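Local coordinates for protein DNA polymerase III subunit beta (Deinococcus radiodurans, PDB 4TRT) that probably encircles DNA as a ring-shaped head-to-tail dimer, the sliding clamp that tethers DNA polymerases and other proteins to DNA and gives them processivity, at residues L50-S55 with A193-E198; I156-H161 with R178-S183; E259-V264 with F315-V320; V276-S281 with A331-S336; L321-P326 with A342-V347. All blocks are in the same frame, centred on the assembly; numbering follows the deposited sequence.

Interaction 1. Residues L50-S55 with A193-E198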
# COMPACT_ATOMS: atom_id res chain seq x y z
N LEU A 50 22.85 -12.10 8.52
CA LEU A 50 24.24 -11.78 8.83
C LEU A 50 24.39 -10.66 9.86
O LEU A 50 25.44 -10.56 10.47
CB LEU A 50 25.06 -11.49 7.55
CG LEU A 50 24.96 -12.54 6.44
CD1 LEU A 50 25.85 -12.17 5.26
CD2 LEU A 50 25.31 -13.93 6.93
N GLU A 51 23.37 -9.83 10.08
CA GLU A 51 23.42 -8.84 11.19
C GLU A 51 22.66 -9.34 12.41
O GLU A 51 23.05 -9.08 13.54
CB GLU A 51 22.88 -7.48 10.75
CG GLU A 51 23.66 -6.85 9.60
CD GLU A 51 25.15 -6.69 9.91
OE1 GLU A 51 25.52 -6.38 11.08
OE2 GLU A 51 25.96 -6.89 8.98
N ILE A 52 21.56 -10.04 12.18
CA ILE A 52 20.88 -10.72 13.27
C ILE A 52 20.62 -12.18 12.94
O ILE A 52 20.55 -12.55 11.79
CB ILE A 52 19.57 -10.00 13.71
CG1 ILE A 52 18.48 -10.10 12.65
CG2 ILE A 52 19.84 -8.55 14.08
CD1 ILE A 52 17.09 -9.91 13.22
N ASP A 53 20.48 -13.01 13.98
CA ASP A 53 19.97 -14.37 13.86
C ASP A 53 18.65 -14.40 14.58
O ASP A 53 18.49 -13.76 15.61
CB ASP A 53 20.87 -15.42 14.52
CG ASP A 53 22.33 -15.27 14.14
OD1 ASP A 53 22.61 -14.95 12.97
OD2 ASP A 53 23.19 -15.48 15.03
N LEU A 54 17.72 -15.19 14.06
CA LEU A 54 16.40 -15.31 14.64
C LEU A 54 15.97 -16.76 14.66
O LEU A 54 16.21 -17.51 13.71
CB LEU A 54 15.41 -14.48 13.83
CG LEU A 54 13.97 -14.39 14.28
CD1 LEU A 54 13.86 -13.68 15.63
CD2 LEU A 54 13.15 -13.70 13.21
N SER A 55 15.32 -17.15 15.76
CA SER A 55 14.79 -18.48 15.95
C SER A 55 13.38 -18.35 16.51
O SER A 55 13.16 -17.54 17.41
CB SER A 55 15.66 -19.24 16.94
OG SER A 55 15.30 -20.59 16.95
N ALA A 193 20.67 0.55 15.40
CA ALA A 193 19.28 0.97 15.11
C ALA A 193 18.51 -0.02 14.25
O ALA A 193 17.33 -0.29 14.51
CB ALA A 193 19.25 2.34 14.44
N ARG A 194 19.14 -0.54 13.20
CA ARG A 194 18.48 -1.57 12.34
C ARG A 194 18.15 -2.86 13.11
O ARG A 194 17.16 -3.52 12.82
CB ARG A 194 19.33 -1.92 11.13
CG ARG A 194 19.41 -0.83 10.06
CD ARG A 194 20.40 -1.16 8.94
NE ARG A 194 20.24 -2.55 8.43
CZ ARG A 194 21.11 -3.57 8.57
NH1 ARG A 194 22.28 -3.43 9.19
NH2 ARG A 194 20.80 -4.78 8.06
N SER A 195 18.94 -3.20 14.12
CA SER A 195 18.59 -4.31 15.00
C SER A 195 17.43 -3.97 15.96
O SER A 195 16.61 -4.84 16.30
CB SER A 195 19.81 -4.77 15.80
OG SER A 195 20.77 -5.30 14.93
N VAL A 196 17.33 -2.71 16.37
CA VAL A 196 16.14 -2.28 17.11
C VAL A 196 14.87 -2.45 16.26
O VAL A 196 13.85 -2.90 16.77
CB VAL A 196 16.29 -0.84 17.64
CG1 VAL A 196 14.96 -0.29 18.14
CG2 VAL A 196 17.33 -0.80 18.75
N ASP A 197 14.94 -2.13 14.97
CA ASP A 197 13.80 -2.31 14.07
C ASP A 197 13.32 -3.76 14.04
O ASP A 197 12.12 -4.03 14.05
CB ASP A 197 14.14 -1.89 12.64
CG ASP A 197 14.40 -0.41 12.51
OD1 ASP A 197 13.84 0.38 13.30
OD2 ASP A 197 15.18 -0.03 11.61
N GLU A 198 14.28 -4.70 14.03
CA GLU A 198 13.95 -6.11 14.03
C GLU A 198 13.36 -6.50 15.37
O GLU A 198 12.43 -7.31 15.41
CB GLU A 198 15.19 -6.97 13.74
CG GLU A 198 15.86 -6.69 12.40
CD GLU A 198 14.94 -6.83 11.20
OE1 GLU A 198 13.89 -7.52 11.28
OE2 GLU A 198 15.26 -6.22 10.16
O HOH W 1 23.00 -6.58 14.91

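Interaction 2. Residues I156-H161 with R178-S183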
# COMPACT_ATOMS: atom_id res chain seq x y z
N ILE A 156 20.98 2.74 19.67
CA ILE A 156 20.10 3.19 20.73
C ILE A 156 20.71 2.75 22.07
O ILE A 156 21.01 1.55 22.27
CB ILE A 156 18.67 2.61 20.59
CG1 ILE A 156 17.88 3.26 19.45
CG2 ILE A 156 17.89 2.88 21.88
CD1 ILE A 156 18.47 3.12 18.08
N LYS A 157 20.90 3.69 22.99
CA LYS A 157 21.44 3.36 24.30
C LYS A 157 20.33 2.81 25.19
O LYS A 157 19.24 3.35 25.19
CB LYS A 157 22.05 4.58 24.99
CG LYS A 157 22.90 4.23 26.22
CD LYS A 157 23.14 5.45 27.08
CE LYS A 157 24.16 5.23 28.19
NZ LYS A 157 24.13 6.40 29.11
N LEU A 158 20.62 1.74 25.92
CA LEU A 158 19.76 1.27 27.00
C LEU A 158 20.49 1.47 28.32
O LEU A 158 21.63 1.02 28.48
CB LEU A 158 19.42 -0.21 26.79
CG LEU A 158 18.57 -0.84 27.90
CD1 LEU A 158 17.18 -0.21 27.89
CD2 LEU A 158 18.45 -2.34 27.75
N GLU A 159 19.84 2.15 29.26
CA GLU A 159 20.37 2.40 30.61
C GLU A 159 19.49 1.71 31.63
O GLU A 159 18.26 1.76 31.51
CB GLU A 159 20.29 3.88 30.95
CG GLU A 159 21.19 4.81 30.18
CD GLU A 159 20.94 6.27 30.52
OE1 GLU A 159 20.20 6.57 31.48
OE2 GLU A 159 21.49 7.14 29.83
N HIS A 160 20.10 1.12 32.65
CA HIS A 160 19.36 0.59 33.80
C HIS A 160 19.51 1.46 35.02
O HIS A 160 20.61 1.96 35.31
CB HIS A 160 19.77 -0.84 34.11
CG HIS A 160 19.18 -1.85 33.16
ND1 HIS A 160 19.77 -2.21 32.01
CD2 HIS A 160 17.98 -2.56 33.23
CE1 HIS A 160 19.00 -3.12 31.38
NE2 HIS A 160 17.91 -3.33 32.14
N HIS A 161 18.40 1.67 35.73
CA HIS A 161 18.37 2.49 36.96
C HIS A 161 17.48 1.84 37.98
O HIS A 161 16.48 2.43 38.40
CB HIS A 161 17.83 3.90 36.68
CG HIS A 161 18.55 4.65 35.59
ND1 HIS A 161 19.60 5.47 35.84
CD2 HIS A 161 18.32 4.72 34.21
CE1 HIS A 161 20.03 6.01 34.67
NE2 HIS A 161 19.24 5.56 33.68
N ARG A 178 12.96 7.70 26.31
CA ARG A 178 11.80 7.15 26.99
C ARG A 178 12.22 6.29 28.18
O ARG A 178 13.04 5.38 28.02
CB ARG A 178 10.92 6.35 26.04
CG ARG A 178 9.59 5.96 26.68
CD ARG A 178 8.42 6.08 25.73
NE ARG A 178 7.15 6.02 26.46
CZ ARG A 178 5.95 6.15 25.90
NH1 ARG A 178 5.83 6.36 24.59
NH2 ARG A 178 4.86 6.08 26.65
N ASP A 179 11.68 6.63 29.34
CA ASP A 179 11.84 5.86 30.59
C ASP A 179 10.72 4.86 30.66
O ASP A 179 9.59 5.16 30.27
CB ASP A 179 11.76 6.79 31.81
CG ASP A 179 12.99 7.66 31.97
OD1 ASP A 179 14.12 7.13 31.88
OD2 ASP A 179 12.85 8.88 32.17
N PHE A 180 11.02 3.66 31.16
CA PHE A 180 10.02 2.61 31.31
C PHE A 180 10.34 1.68 32.49
O PHE A 180 11.49 1.59 32.91
CB PHE A 180 9.90 1.84 29.98
CG PHE A 180 11.17 1.16 29.55
CD1 PHE A 180 12.17 1.86 28.89
CD2 PHE A 180 11.36 -0.20 29.78
CE1 PHE A 180 13.34 1.23 28.49
CE2 PHE A 180 12.53 -0.84 29.38
CZ PHE A 180 13.52 -0.13 28.73
N PRO A 181 9.32 0.99 33.05
CA PRO A 181 9.56 0.05 34.17
C PRO A 181 10.52 -1.09 33.82
O PRO A 181 10.47 -1.64 32.71
CB PRO A 181 8.16 -0.52 34.47
CG PRO A 181 7.20 0.46 33.88
CD PRO A 181 7.89 1.08 32.71
N ALA A 182 11.38 -1.44 34.76
CA ALA A 182 12.35 -2.51 34.54
C ALA A 182 12.54 -3.34 35.81
O ALA A 182 12.44 -2.83 36.93
CB ALA A 182 13.68 -1.92 34.08
N SER A 183 12.78 -4.64 35.63
CA SER A 183 13.24 -5.50 36.72
C SER A 183 14.75 -5.37 36.61
O SER A 183 15.42 -6.18 35.97
CB SER A 183 12.75 -6.94 36.54
OG SER A 183 12.94 -7.69 37.72

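Interaction 3. Residues E259-V264 with F315-V320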
# COMPACT_ATOMS: atom_id res chain seq x y z
N GLU A 259 -1.47 17.94 13.17
CA GLU A 259 -2.19 18.18 11.94
C GLU A 259 -1.84 19.57 11.36
O GLU A 259 -1.76 19.73 10.14
CB GLU A 259 -3.69 17.99 12.15
CG GLU A 259 -4.04 16.52 12.40
CD GLU A 259 -5.52 16.23 12.65
OE1 GLU A 259 -6.30 17.17 12.83
OE2 GLU A 259 -5.89 15.04 12.67
N ALA A 260 -1.59 20.55 12.23
CA ALA A 260 -1.22 21.88 11.79
C ALA A 260 0.19 21.91 11.21
O ALA A 260 0.41 22.55 10.18
CB ALA A 260 -1.36 22.88 12.93
N VAL A 261 1.15 21.21 11.84
CA VAL A 261 2.53 21.17 11.35
C VAL A 261 2.53 20.46 10.01
O VAL A 261 3.12 20.95 9.02
CB VAL A 261 3.48 20.50 12.35
CG1 VAL A 261 4.83 20.18 11.72
CG2 VAL A 261 3.67 21.40 13.58
N ASN A 262 1.83 19.34 9.94
CA ASN A 262 1.72 18.59 8.71
C ASN A 262 1.21 19.44 7.55
O ASN A 262 1.82 19.46 6.47
CB ASN A 262 0.81 17.37 8.88
CG ASN A 262 0.74 16.54 7.61
OD1 ASN A 262 1.73 15.92 7.23
ND2 ASN A 262 -0.40 16.55 6.94
N ARG A 263 0.08 20.12 7.73
CA ARG A 263 -0.52 20.84 6.62
C ARG A 263 0.32 22.04 6.16
O ARG A 263 0.47 22.27 4.95
CB ARG A 263 -1.97 21.23 6.91
CG ARG A 263 -2.19 22.32 7.96
CD ARG A 263 -3.65 22.75 7.98
NE ARG A 263 -4.53 21.65 8.37
CZ ARG A 263 -4.90 21.36 9.62
NH1 ARG A 263 -4.52 22.10 10.66
NH2 ARG A 263 -5.69 20.33 9.83
N VAL A 264 0.89 22.77 7.11
CA VAL A 264 1.72 23.95 6.79
C VAL A 264 3.02 23.56 6.09
O VAL A 264 3.48 24.25 5.20
CB VAL A 264 1.97 24.79 8.06
CG1 VAL A 264 3.03 25.86 7.81
CG2 VAL A 264 0.67 25.44 8.49
N PHE A 315 12.03 25.63 12.98
CA PHE A 315 12.33 24.21 13.11
C PHE A 315 12.21 23.47 11.77
O PHE A 315 11.44 23.85 10.90
CB PHE A 315 11.33 23.53 14.08
CG PHE A 315 11.44 23.99 15.52
CD1 PHE A 315 12.52 23.61 16.30
CD2 PHE A 315 10.47 24.79 16.09
CE1 PHE A 315 12.62 24.03 17.63
CE2 PHE A 315 10.56 25.22 17.41
CZ PHE A 315 11.63 24.83 18.18
N ASN A 316 12.94 22.36 11.66
CA ASN A 316 12.71 21.36 10.61
C ASN A 316 11.37 20.67 10.90
O ASN A 316 11.26 19.90 11.87
CB ASN A 316 13.88 20.35 10.63
CG ASN A 316 13.82 19.30 9.54
OD1 ASN A 316 12.74 18.85 9.11
ND2 ASN A 316 14.98 18.88 9.09
N ALA A 317 10.36 20.95 10.06
CA ALA A 317 9.01 20.37 10.26
C ALA A 317 9.00 18.83 10.34
O ALA A 317 8.21 18.25 11.09
CB ALA A 317 8.04 20.83 9.17
N ARG A 318 9.85 18.17 9.58
CA ARG A 318 9.91 16.71 9.62
C ARG A 318 10.40 16.24 10.99
O ARG A 318 9.87 15.28 11.56
CB ARG A 318 10.83 16.14 8.52
CG ARG A 318 10.97 14.61 8.62
CD ARG A 318 11.69 13.99 7.44
NE ARG A 318 11.04 14.26 6.15
CZ ARG A 318 9.97 13.63 5.67
NH1 ARG A 318 9.37 12.67 6.38
NH2 ARG A 318 9.48 13.96 4.48
N HIS A 319 11.41 16.92 11.53
CA HIS A 319 11.91 16.60 12.88
C HIS A 319 10.88 16.92 13.93
O HIS A 319 10.79 16.23 14.94
CB HIS A 319 13.25 17.28 13.14
CG HIS A 319 14.36 16.76 12.22
ND1 HIS A 319 15.65 17.11 12.36
CD2 HIS A 319 14.31 15.88 11.13
CE1 HIS A 319 16.38 16.50 11.41
NE2 HIS A 319 15.56 15.75 10.66
N VAL A 320 10.07 17.95 13.69
CA VAL A 320 8.99 18.30 14.61
C VAL A 320 7.99 17.14 14.68
O VAL A 320 7.60 16.71 15.77
CB VAL A 320 8.27 19.61 14.21
CG1 VAL A 320 6.96 19.75 14.97
CG2 VAL A 320 9.16 20.83 14.48

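Interaction 4. Residues V276-S281 with A331-S336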
# COMPACT_ATOMS: atom_id res chain seq x y z
N VAL A 276 9.78 25.43 9.18
CA VAL A 276 8.51 25.91 9.72
C VAL A 276 8.74 26.86 10.90
O VAL A 276 9.50 26.55 11.83
CB VAL A 276 7.61 24.74 10.16
CG1 VAL A 276 8.31 23.88 11.22
CG2 VAL A 276 6.27 25.26 10.70
N GLU A 277 8.10 28.02 10.84
CA GLU A 277 8.20 29.02 11.90
C GLU A 277 7.12 28.77 12.95
O GLU A 277 5.97 28.47 12.63
CB GLU A 277 8.10 30.44 11.32
CG GLU A 277 7.92 31.57 12.33
CD GLU A 277 7.55 32.89 11.65
OE1 GLU A 277 8.18 33.23 10.61
OE2 GLU A 277 6.62 33.57 12.13
N PHE A 278 7.53 28.85 14.21
CA PHE A 278 6.62 28.77 15.35
C PHE A 278 6.59 30.17 15.94
O PHE A 278 7.65 30.68 16.32
CB PHE A 278 7.20 27.86 16.42
CG PHE A 278 6.89 26.41 16.24
CD1 PHE A 278 7.16 25.76 15.06
CD2 PHE A 278 6.41 25.67 17.31
CE1 PHE A 278 6.90 24.42 14.91
CE2 PHE A 278 6.15 24.32 17.17
CZ PHE A 278 6.41 23.70 15.96
N LEU A 279 5.43 30.80 15.99
CA LEU A 279 5.30 32.09 16.64
C LEU A 279 4.28 31.98 17.77
O LEU A 279 3.10 31.76 17.53
CB LEU A 279 4.87 33.18 15.66
CG LEU A 279 4.61 34.59 16.22
CD1 LEU A 279 5.88 35.17 16.81
CD2 LEU A 279 4.04 35.49 15.13
N VAL A 280 4.76 32.11 19.00
CA VAL A 280 3.89 32.09 20.18
C VAL A 280 3.61 33.54 20.57
O VAL A 280 4.53 34.33 20.77
CB VAL A 280 4.54 31.34 21.37
CG1 VAL A 280 3.58 31.26 22.56
CG2 VAL A 280 5.01 29.94 20.94
N SER A 281 2.33 33.89 20.68
CA SER A 281 1.92 35.21 21.08
C SER A 281 0.45 35.23 21.48
O SER A 281 -0.39 34.63 20.81
CB SER A 281 2.13 36.19 19.93
OG SER A 281 2.05 37.48 20.46
N ALA A 331 0.20 18.15 24.32
CA ALA A 331 1.63 18.35 24.24
C ALA A 331 2.03 19.54 25.10
O ALA A 331 1.28 20.51 25.22
CB ALA A 331 2.05 18.57 22.79
N GLU A 332 3.23 19.45 25.68
CA GLU A 332 3.87 20.52 26.40
C GLU A 332 5.14 20.87 25.64
O GLU A 332 5.97 20.01 25.38
CB GLU A 332 4.24 20.02 27.80
CG GLU A 332 3.95 20.96 28.94
CD GLU A 332 4.11 20.26 30.29
OE1 GLU A 332 5.24 19.87 30.61
OE2 GLU A 332 3.11 20.07 31.02
N LEU A 333 5.27 22.13 25.23
CA LEU A 333 6.46 22.59 24.50
C LEU A 333 7.19 23.55 25.42
O LEU A 333 6.62 24.56 25.86
CB LEU A 333 6.06 23.32 23.20
CG LEU A 333 4.92 22.72 22.37
CD1 LEU A 333 4.62 23.61 21.18
CD2 LEU A 333 5.24 21.28 21.97
N LEU A 334 8.46 23.25 25.70
CA LEU A 334 9.26 24.05 26.60
C LEU A 334 10.41 24.66 25.80
O LEU A 334 11.26 23.94 25.26
CB LEU A 334 9.82 23.17 27.70
CG LEU A 334 8.85 22.31 28.51
CD1 LEU A 334 9.67 21.42 29.44
CD2 LEU A 334 7.88 23.16 29.29
N PHE A 335 10.45 25.99 25.76
CA PHE A 335 11.40 26.73 24.95
C PHE A 335 12.42 27.43 25.83
O PHE A 335 12.06 28.04 26.85
CB PHE A 335 10.67 27.78 24.11
CG PHE A 335 9.68 27.20 23.17
CD1 PHE A 335 10.09 26.43 22.09
CD2 PHE A 335 8.31 27.40 23.37
CE1 PHE A 335 9.17 25.91 21.20
CE2 PHE A 335 7.39 26.86 22.50
CZ PHE A 335 7.82 26.12 21.41
N SER A 336 13.70 27.32 25.46
CA SER A 336 14.76 27.96 26.21
C SER A 336 15.15 29.30 25.59
O SER A 336 15.92 30.03 26.18
CB SER A 336 15.97 27.04 26.34
OG SER A 336 16.57 26.76 25.08

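Interaction 5. Residues L321-P326 with A342-V347. Unlike the reference sequence in segment 342-347: V347 (reference Arg).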
# COMPACT_ATOMS: atom_id res chain seq x y z
N LEU A 321 7.59 16.64 13.52
CA LEU A 321 6.63 15.55 13.46
C LEU A 321 7.21 14.27 14.05
O LEU A 321 6.49 13.55 14.77
CB LEU A 321 6.15 15.31 12.02
CG LEU A 321 5.29 16.45 11.45
CD1 LEU A 321 4.87 16.14 10.02
CD2 LEU A 321 4.08 16.72 12.33
N ASP A 322 8.49 14.00 13.79
CA ASP A 322 9.19 12.88 14.44
C ASP A 322 9.06 13.00 15.95
O ASP A 322 8.71 12.03 16.63
CB ASP A 322 10.69 12.87 14.13
CG ASP A 322 11.03 12.45 12.71
OD1 ASP A 322 10.22 11.82 12.02
OD2 ASP A 322 12.19 12.72 12.31
N ALA A 323 9.39 14.18 16.48
CA ALA A 323 9.43 14.41 17.92
C ALA A 323 8.04 14.31 18.56
O ALA A 323 7.91 13.80 19.68
CB ALA A 323 10.08 15.76 18.23
N LEU A 324 7.02 14.81 17.87
CA LEU A 324 5.65 14.77 18.38
C LEU A 324 4.98 13.41 18.30
O LEU A 324 3.98 13.17 19.00
CB LEU A 324 4.77 15.78 17.64
CG LEU A 324 5.12 17.24 17.89
CD1 LEU A 324 4.25 18.10 16.99
CD2 LEU A 324 4.94 17.59 19.36
N GLY A 325 5.49 12.54 17.43
CA GLY A 325 4.86 11.26 17.14
C GLY A 325 4.36 10.50 18.35
O GLY A 325 3.19 10.14 18.40
N PRO A 326 5.24 10.25 19.32
CA PRO A 326 4.85 9.51 20.54
C PRO A 326 3.99 10.28 21.55
O PRO A 326 3.61 9.72 22.56
CB PRO A 326 6.20 9.18 21.18
CG PRO A 326 7.20 9.27 20.08
CD PRO A 326 6.70 10.40 19.23
N ALA A 342 14.71 23.18 22.43
CA ALA A 342 13.39 23.06 23.02
C ALA A 342 13.13 21.62 23.45
O ALA A 342 13.74 20.70 22.92
CB ALA A 342 12.33 23.49 22.01
N ILE A 343 12.20 21.44 24.39
CA ILE A 343 11.76 20.11 24.81
C ILE A 343 10.28 19.97 24.43
O ILE A 343 9.49 20.87 24.72
CB ILE A 343 11.95 19.89 26.32
CG1 ILE A 343 13.43 19.94 26.71
CG2 ILE A 343 11.36 18.56 26.76
CD1 ILE A 343 13.65 20.03 28.21
N PHE A 344 9.94 18.86 23.76
CA PHE A 344 8.55 18.49 23.51
C PHE A 344 8.26 17.22 24.31
O PHE A 344 9.04 16.27 24.29
CB PHE A 344 8.28 18.21 22.02
CG PHE A 344 8.55 19.36 21.09
CD1 PHE A 344 8.79 20.65 21.54
CD2 PHE A 344 8.47 19.15 19.71
CE1 PHE A 344 9.02 21.68 20.66
CE2 PHE A 344 8.67 20.17 18.81
CZ PHE A 344 8.97 21.44 19.29
N ARG A 345 7.15 17.22 25.04
CA ARG A 345 6.75 16.06 25.83
C ARG A 345 5.23 16.06 26.05
O ARG A 345 4.55 17.02 25.68
CB ARG A 345 7.51 16.05 27.15
CG ARG A 345 7.28 17.27 28.02
CD ARG A 345 8.10 17.25 29.30
NE ARG A 345 7.46 18.13 30.26
CZ ARG A 345 7.83 18.31 31.51
NH1 ARG A 345 8.89 17.68 32.01
NH2 ARG A 345 7.12 19.13 32.28
N ALA A 346 4.70 14.98 26.63
CA ALA A 346 3.31 14.97 27.11
C ALA A 346 3.22 15.76 28.42
O ALA A 346 4.23 15.98 29.08
CB ALA A 346 2.79 13.54 27.31
N VAL A 347 2.02 16.19 28.79
CA VAL A 347 1.81 16.95 30.03
C VAL A 347 2.53 16.29 31.24
O VAL A 347 2.37 15.10 31.49
CB VAL A 347 0.29 17.12 30.33
CG1 VAL A 347 0.05 17.68 31.74
CG2 VAL A 347 -0.34 18.02 29.28

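Interaction 1. Residues L50-S55 with A193-E198
Where the N-terminal and central domains of the clamp meet, E51 and I52 at the start of strand 52-59 lie against R194, S195 and E198 on the first turns of helix 193-202. I52 does most of the touching, with both of its branches. Its CG1 sits between the backbone N and the carbonyl carbon (chi1 69°), and the extended chain beyond carries CD1 to the stem of E198, 3.5 Å from E198 CB. The other branch, I52 CG2, comes to 3.5 Å from S195 OG one turn earlier, so the side chain straddles the two residues on the helix flank. An alanine in place of this isoleucine is likely to leave a gap beside the E198 methylenes and the S195 hydroxyl and to weaken the hold of strand on helix. The polar link is indirect: one water donates to E51 O (2.9 Å from the water oxygen) and lies 2.6 Å from S195 OG. E51 and R194 meet without a salt bridge. E51 CG lies at the edge of the guanidinium, near its plane and 3.7 Å from R194 NH1, while the nearest charged atoms, E51 OE1 and R194 NH1, stay 4.8 Å apart; E51 OE1 is instead paired with K229. I52 also packs on M226 and L228 of the adjoining strand 224-229 and on V21 of helix 8-21, which E198 touches too. A sheet running unbroken from one domain into the next, with helices packed on its inner side, is the domain junction typical of the beta sliding clamp.

Interaction 2. Residues I156-H161 with R178-S183
This is an apolar contact between second-neighbour strands of one antiparallel sheet: L158 of strand 155-161 and F180 of strand 175-181 touch over the intervening strand 164-170. L158 CD1 meets the rim of the phenyl group, near the ring plane, 3.8 Å from F180 CZ, and the two side chains run at about a right angle. The F180 ring comes to L158 because its CG stands between the backbone N and the carbonyl carbon (chi1 61°), the crowded position. From strand 164-170, V167 packs on L158 and A165 on F180, while L133 and A136 of helix 130-140 also pack on F180. Further along, the contact is looser, with H160 CD2 4.4 Å from A182 CB. The intervening residue E159 points to the other side of the strand and gathers polar partners there. Its OE2 forms a salt bridge with K157 NZ (2.8 Å), which comes from above the carboxylate plane, and is also hydrogen-bonded to Y238. Its OE1 accepts from H161 NE2 at 2.6 Å through the anti lone pair, the oxygen lying almost in the imidazole plane. The L158 and F180 side of the sheet carries the helix; E159 and its polar partners lie on the other side. Strands 155-161, 164-170 and 175-181, consecutive in the chain and antiparallel neighbours in the sheet, form a beta-meander, here part of the helix-backed sheet of the central clamp domain.

Interaction 3. Residues E259-V264 with F315-V320
Apolar packing joins the two segments, and it is concentrated on one residue: V261 of helix 254-265 fits against A317 and V320, which lie one turn apart on helix 317-324. V261 CG1 approaches V320 CG1 to 3.9 Å and lies 4.2 Å from A317 CB. V261 turns both methyls to the second helix, CG1 lying opposite the backbone N (chi1 167°), and its CG2 touches V320 CG1 as well. A317 O also comes near, 3.9 Å from V261 CG1, a van der Waals distance. L287 of strand 284-290 packs on V261, and M357 packs on V320.

The hydrogen bonds belong to the individual segments. N316 is the N-cap of helix 317-324: its OD1 takes two weak bonds, from R318 N at 3.0 Å and from H319 N at 3.4 Å, and is also bonded to N274. The amide end of this cap extends over H319, where N316 ND2 stands 3.5 Å above the imidazole, over its centre.

Polar interactions of R263 lie on another flank of helix 254-265: E259 O over one face of its guanidinium, a salt bridge with D298, and a hydrogen bond to N81 O of the second subunit, so one flank of the helix serves the dimer interface while V261 serves the domain interior. Between the two segments no hydrogen bond is made, so the contact probably rests on the fit of the valine and alanine methyls.

Interaction 4. Residues V276-S281 with A331-S336
Face-to-face packing of two sheets brings F278 and V280 of strand 275-281 against L333 and F335 of strand 330-335. The strand axes pass 11.5 Å apart and cross at -92°, an almost orthogonal arrangement in which the two backbones stay well apart and side chains alone span the gap.

Aliphatic groups meet rings at two places. L333 CD1 comes to the edge of the F278 ring, near its plane, 4.4 Å from F278 CE2. V280 CG2 approaches F335 CE2 to 4.2 Å; chi1 of -176° sets V280 CG1 anti to the backbone N and leaves CG2 to reach the phenyl.

Ring meets ring once, where F278 CD2 lies 4.4 Å from F335 CZ, an oblique approach rather than a stack. F278 has its aromatic partner proper in F315, which it meets edge-to-face, and V276 CG1 of its own strand also lies at its edge. The spacings are those of comfortable van der Waals packing, and four buried apolar residues share the work.

E277 and E332 are on the other faces of their strands, E277 in a salt bridge with R286 and E332 in one with R345.

Strand 275-281 runs between strands 284-290 and 310-316, whose residues L285, L287, M311 and L313 complete the apolar layer around the two phenyl rings and V280. Strand 330-335 lies between strands 342-346 and 248-253; from these, F344 packs on L333, A342 on F335, and L248 and V250 on V280.

Interaction 5. Residues L321-P326 with A342-V347
F344 is the residue through which strand 342-346 touches A323 and L324 of helix 317-324. Before it along the strand, A342 pairs by backbone with M357, and I343 bonds to the backbone of L334 while its side chain packs on the far face, on I242, P243 and M354. F344 then points to the helix. Its CG stands beside the backbone N (chi1 -59°), and a chi2 of -11° turns CD1 back toward its own CA and CD2 out to the helix. One atom thus meets both partners: F344 CD2 lies 3.9 Å from L324 CD2 and 4.0 Å from A323 CB, each methyl reaching the ring obliquely. A323 and L324 are consecutive, so the aromatic group spans neighbouring positions of the same turn, and M357 of strand 353-357 also packs on F344. R345 points away from the helix. V347, a valine where the reference sequence has arginine, lies alongside D330 and E332. On the helix side, A323 O is hydrogen-bonded to the hydroxyl of Y353, a polar tie from helix to strand region that adds to the apolar contact, and L324 also packs on L257 and K258 of helix 254-265. A phenylalanine reaching from a strand to a helix packed on the sheet is part of the helix-on-sheet layer of the C-terminal clamp domain.

Along the chain interaction 1 comes first and encloses interaction 2; the three C-terminal contacts follow. Interactions 1 and 2, with centres 20 Å apart, touch where I156 packs on A193 and V196. Interactions 3, 4 and 5 form a tight cluster, their centres 11 to 12 Å apart: interactions 3 and 5 share helix 317-324, while strands 330-335 and 342-346 of interactions 4 and 5 are neighbours. The nine-stranded sheet that holds these strands also contains those of interaction 2, linking the central and C-terminal domains as the eight-stranded sheet links the N-terminal and central ones. Continuous sheets thus tie the three domains of the subunit into one arc, half of the dimeric ring.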